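Local coordinates for ATP-dependent RNA helicase HrpB (Escherichia coli, PDB 6EUD), which hydrolyses ATP to ADP and phosphate as a DExH-box NTPase of the DEAH/RHA helicase group that binds single-stranded RNA, at residues L636-R639 and L640-A643; Q700-D703 and S704-A708. All coordinates share one frame; numbering follows the deposited sequence.

Contact 1. Residues L636-R639 and L640-A643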
loop_
_atom_site.group_PDB
_atom_site.type_symbol
_atom_site.label_atom_id
_atom_site.label_comp_id
_atom_site.label_asym_id
_atom_site.label_seq_id
_atom_site.Cartn_x
_atom_site.Cartn_y
_atom_site.Cartn_z
ATOM N N LEU A 636 31.826 8.875 -20.991
ATOM C CA LEU A 636 31.107 7.646 -21.274
ATOM C C LEU A 636 29.840 7.580 -20.420
ATOM O O LEU A 636 28.742 7.360 -20.935
ATOM C CB LEU A 636 31.991 6.410 -21.024
ATOM C CG LEU A 636 31.301 5.038 -21.201
ATOM C CD1 LEU A 636 30.767 4.807 -22.613
ATOM C CD2 LEU A 636 32.233 3.912 -20.829
ATOM N N ARG A 637 29.991 7.812 -19.122
ATOM C CA ARG A 637 28.831 7.799 -18.231
ATOM C C ARG A 637 27.772 8.797 -18.727
ATOM O O ARG A 637 26.613 8.447 -18.821
ATOM C CB ARG A 637 29.219 8.107 -16.786
ATOM C CG ARG A 637 28.076 7.791 -15.806
ATOM C CD ARG A 637 28.373 8.269 -14.393
ATOM N NE ARG A 637 28.545 9.715 -14.358
ATOM C CZ ARG A 637 27.566 10.582 -14.129
ATOM N NH1 ARG A 637 26.336 10.150 -13.886
ATOM N NH2 ARG A 637 27.825 11.882 -14.128
ATOM N N LEU A 638 28.192 10.007 -19.096
ATOM C CA LEU A 638 27.278 11.004 -19.629
ATOM C C LEU A 638 26.671 10.552 -20.977
ATOM O O LEU A 638 25.478 10.767 -21.237
ATOM C CB LEU A 638 28.002 12.347 -19.771
ATOM C CG LEU A 638 28.335 13.043 -18.453
ATOM C CD1 LEU A 638 29.211 14.281 -18.636
ATOM C CD2 LEU A 638 27.042 13.416 -17.764
ATOM N N ARG A 639 27.471 9.913 -21.830
ATOM C CA ARG A 639 26.936 9.405 -23.095
ATOM C C ARG A 639 25.875 8.342 -22.868
ATOM O O ARG A 639 24.888 8.273 -23.613
ATOM C CB ARG A 639 28.060 8.853 -23.965
ATOM C CG ARG A 639 28.889 9.981 -24.568
ATOM C CD ARG A 639 30.263 9.503 -25.013
ATOM N NE ARG A 639 30.118 8.546 -26.103
ATOM C CZ ARG A 639 31.011 7.607 -26.368
ATOM N NH1 ARG A 639 32.102 7.502 -25.612
ATOM N NH2 ARG A 639 30.796 6.754 -27.357
ATOM N N LEU A 640 26.067 7.515 -21.837
ATOM C CA LEU A 640 25.058 6.514 -21.470
ATOM C C LEU A 640 23.754 7.174 -20.994
ATOM O O LEU A 640 22.658 6.722 -21.334
ATOM C CB LEU A 640 25.606 5.570 -20.398
ATOM C CG LEU A 640 26.633 4.599 -20.991
ATOM C CD1 LEU A 640 27.348 3.788 -19.892
ATOM C CD2 LEU A 640 25.942 3.688 -22.021
ATOM N N LEU A 641 23.883 8.257 -20.233
ATOM C CA LEU A 641 22.729 9.006 -19.779
ATOM C C LEU A 641 21.987 9.574 -20.979
ATOM O O LEU A 641 20.755 9.470 -21.038
ATOM C CB LEU A 641 23.121 10.146 -18.838
ATOM C CG LEU A 641 23.591 9.807 -17.427
ATOM C CD1 LEU A 641 23.951 11.092 -16.658
ATOM C CD2 LEU A 641 22.536 8.990 -16.689
ATOM N N CYS A 642 22.729 10.175 -21.924
ATOM C CA CYS A 642 22.110 10.816 -23.095
ATOM C C CYS A 642 21.471 9.809 -24.043
ATOM O O CYS A 642 20.383 10.058 -24.544
ATOM C CB CYS A 642 23.133 11.667 -23.847
ATOM S SG CYS A 642 23.586 13.115 -22.867
ATOM N N ALA A 643 22.134 8.677 -24.273
ATOM C CA ALA A 643 21.557 7.581 -25.069
ATOM C C ALA A 643 20.189 7.160 -24.554
ATOM O O ALA A 643 19.287 6.884 -25.345
ATOM C CB ALA A 643 22.494 6.368 -25.081
#

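Contact 2. Residues Q700-D703 and S704-A708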
loop_
_atom_site.group_PDB
_atom_site.type_symbol
_atom_site.label_atom_id
_atom_site.label_comp_id
_atom_site.label_asym_id
_atom_site.label_seq_id
_atom_site.Cartn_x
_atom_site.Cartn_y
_atom_site.Cartn_z
ATOM N N GLN A 700 28.910 -0.939 -30.169
ATOM C CA GLN A 700 29.027 -0.440 -31.539
ATOM C C GLN A 700 28.013 0.664 -31.784
ATOM O O GLN A 700 28.346 1.691 -32.372
ATOM C CB GLN A 700 28.815 -1.557 -32.567
ATOM C CG GLN A 700 29.798 -2.686 -32.462
ATOM C CD GLN A 700 31.227 -2.224 -32.600
ATOM O OE1 GLN A 700 32.061 -2.502 -31.740
ATOM N NE2 GLN A 700 31.527 -1.527 -33.696
ATOM N N ARG A 701 26.780 0.439 -31.330
ATOM C CA ARG A 701 25.714 1.439 -31.426
ATOM C C ARG A 701 26.101 2.749 -30.709
ATOM O O ARG A 701 25.991 3.833 -31.282
ATOM C CB ARG A 701 24.409 0.881 -30.858
ATOM C CG ARG A 701 23.162 1.631 -31.294
ATOM C CD ARG A 701 21.899 0.937 -30.808
ATOM N NE ARG A 701 21.859 -0.489 -31.150
ATOM C CZ ARG A 701 21.477 -0.967 -32.335
ATOM N NH1 ARG A 701 21.116 -0.139 -33.307
ATOM N NH2 ARG A 701 21.466 -2.277 -32.554
ATOM N N LEU A 702 26.570 2.653 -29.469
ATOM C CA LEU A 702 26.986 3.848 -28.751
ATOM C C LEU A 702 28.185 4.541 -29.437
ATOM O O LEU A 702 28.216 5.772 -29.562
ATOM C CB LEU A 702 27.331 3.514 -27.301
ATOM C CG LEU A 702 27.516 4.755 -26.425
ATOM C CD1 LEU A 702 26.180 5.486 -26.251
ATOM C CD2 LEU A 702 28.107 4.391 -25.086
ATOM N N ASP A 703 29.162 3.773 -29.900
ATOM C CA ASP A 703 30.319 4.386 -30.579
ATOM C C ASP A 703 29.913 5.106 -31.860
ATOM O O ASP A 703 30.551 6.060 -32.291
ATOM C CB ASP A 703 31.389 3.343 -30.911
ATOM C CG ASP A 703 32.242 2.977 -29.707
ATOM O OD1 ASP A 703 32.135 3.663 -28.667
ATOM O OD2 ASP A 703 33.035 2.012 -29.806
ATOM N N SER A 704 28.834 4.642 -32.461
ATOM C CA SER A 704 28.376 5.197 -33.725
ATOM C C SER A 704 27.328 6.316 -33.565
ATOM O O SER A 704 27.377 7.326 -34.277
ATOM C CB SER A 704 27.798 4.082 -34.601
ATOM O OG SER A 704 27.195 4.661 -35.737
ATOM N N GLU A 705 26.384 6.131 -32.643
ATOM C CA GLU A 705 25.273 7.061 -32.509
ATOM C C GLU A 705 25.574 8.205 -31.555
ATOM O O GLU A 705 25.031 9.297 -31.714
ATOM C CB GLU A 705 24.013 6.328 -32.055
ATOM C CG GLU A 705 23.492 5.332 -33.070
ATOM C CD GLU A 705 23.399 5.924 -34.474
ATOM O OE1 GLU A 705 23.000 7.103 -34.612
ATOM O OE2 GLU A 705 23.721 5.205 -35.447
ATOM N N LEU A 706 26.428 7.948 -30.564
ATOM C CA LEU A 706 26.905 9.002 -29.671
ATOM C C LEU A 706 28.421 8.954 -29.615
ATOM O O LEU A 706 28.996 8.641 -28.577
ATOM C CB LEU A 706 26.324 8.862 -28.263
ATOM C CG LEU A 706 24.851 9.232 -28.036
ATOM C CD1 LEU A 706 23.890 8.139 -28.546
ATOM C CD2 LEU A 706 24.606 9.495 -26.548
ATOM N N PRO A 707 29.065 9.277 -30.741
ATOM C CA PRO A 707 30.513 9.127 -30.904
ATOM C C PRO A 707 31.298 10.095 -30.027
ATOM O O PRO A 707 30.805 11.204 -29.758
ATOM C CB PRO A 707 30.728 9.453 -32.388
ATOM C CG PRO A 707 29.633 10.463 -32.692
ATOM C CD PRO A 707 28.440 9.985 -31.886
ATOM N N ALA A 708 32.498 9.696 -29.606
ATOM C CA ALA A 708 33.330 10.560 -28.776
ATOM C C ALA A 708 33.865 11.715 -29.589
ATOM O O ALA A 708 34.061 12.806 -29.053
ATOM C CB ALA A 708 34.492 9.775 -28.141
HETATM O O HOH W 1 33.067 6.756 -30.402
#

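Contact 1. Residues L636-R639 and L640-A643
Four successive i to i+4 backbone hydrogen bonds wind Leu636-Ala643 into two turns of regular alpha helix, from Leu640 N to Leu636 O at 2.8 Å through to Ala643 N to Arg639 O at 2.9 Å. On one flank Arg637 and Leu641 run side by side and point the same way. Arg637 swings its CG away from the backbone N (chi1 -167°) and bends at chi3, which lays NH1 3.8 Å from Leu641 CD1, a van der Waals contact with the methyl placed obliquely to the guanidinium plane. The charge is answered by Glu634, which forms a salt bridge with NH2; the carbonyl of Val655 is a weak extra partner of NH1. Leu641 CD1 also meets Leu638 CD2 at 4.0 Å, and so lies against both an arginine end and a leucine methyl. Further round the helix, Leu636 CG approaches Leu640 CD1 at 4.3 Å; both leucines rest on Leu702 of helix 696-705, whereas Leu638 and Leu641 face loops at Glu724 and Val655. The outcome is a largely buried helix in which Arg637 is paired along its own helix, while Arg639 brings a buried, probably charged group to its strongest polar partner, Leu706, just past the end of helix 696-705.

Contact 2. Residues Q700-D703 and S704-A708
The carbonyl oxygen of Arg701 accepts two backbone N-H groups, a short bond from Glu705 N at 2.7 Å and a weak one from Ser704 N at 3.2 Å. Ser704 N also donates to Gln700 O at 3.0 Å, so its N-H is shared between two carbonyls. The last turn closes with Leu706 N on Leu702 O at 3.0 Å, and the helix unwinds at Leu706: this is the C-terminal end of helix 696-705, in the C-terminal family region of HrpB. Leu702 holds CG anti to its N (chi1 -169°), which brings CD1 to 3.9 Å from Leu706 CB, the two side chains crossing at a slant on the buried flank. Arg701 and Glu705 meet through their aliphatic parts, CG to CG at 4.1 Å; the carboxylate turns instead to the backbone N of Gln748. Beyond the helix, Pro707 CA makes a C-H contact of 3.4 Å to Asp703 O, and a water donates to that same oxygen while accepting from Ala708 N, bridging the helix end to the departing chain. Asp703 is salt-bridged to Arg691 of helix 686-692. Leu706 touches Cys642 of helix 631-646, and Ala708 leads into strand 709-711, its backbone hydrogen-bonded to Ile720 on strand 717-721.

Contacts 1 and 2 belong to helices 631-646 and 696-705, which pack directly on each other; their centres are about 10 Å apart. The joint is partly polar: Arg639 NE reaches Leu706 O at 2.7 Å, a probable hydrogen bond to a carbonyl just past the end of the second helix, while Arg639 NH2 stands 3.6 Å from Asp703 OD1, a long and weak approach of opposite charges. Beside it, Leu706 CD2 packs 3.5 Å from Ala643 N. One buried arginine of contact 1 thus touches the helix terminus described in contact 2. Both contacts lie away from the predicted ATP site and the DEFH box, in the C-terminal part of the chain.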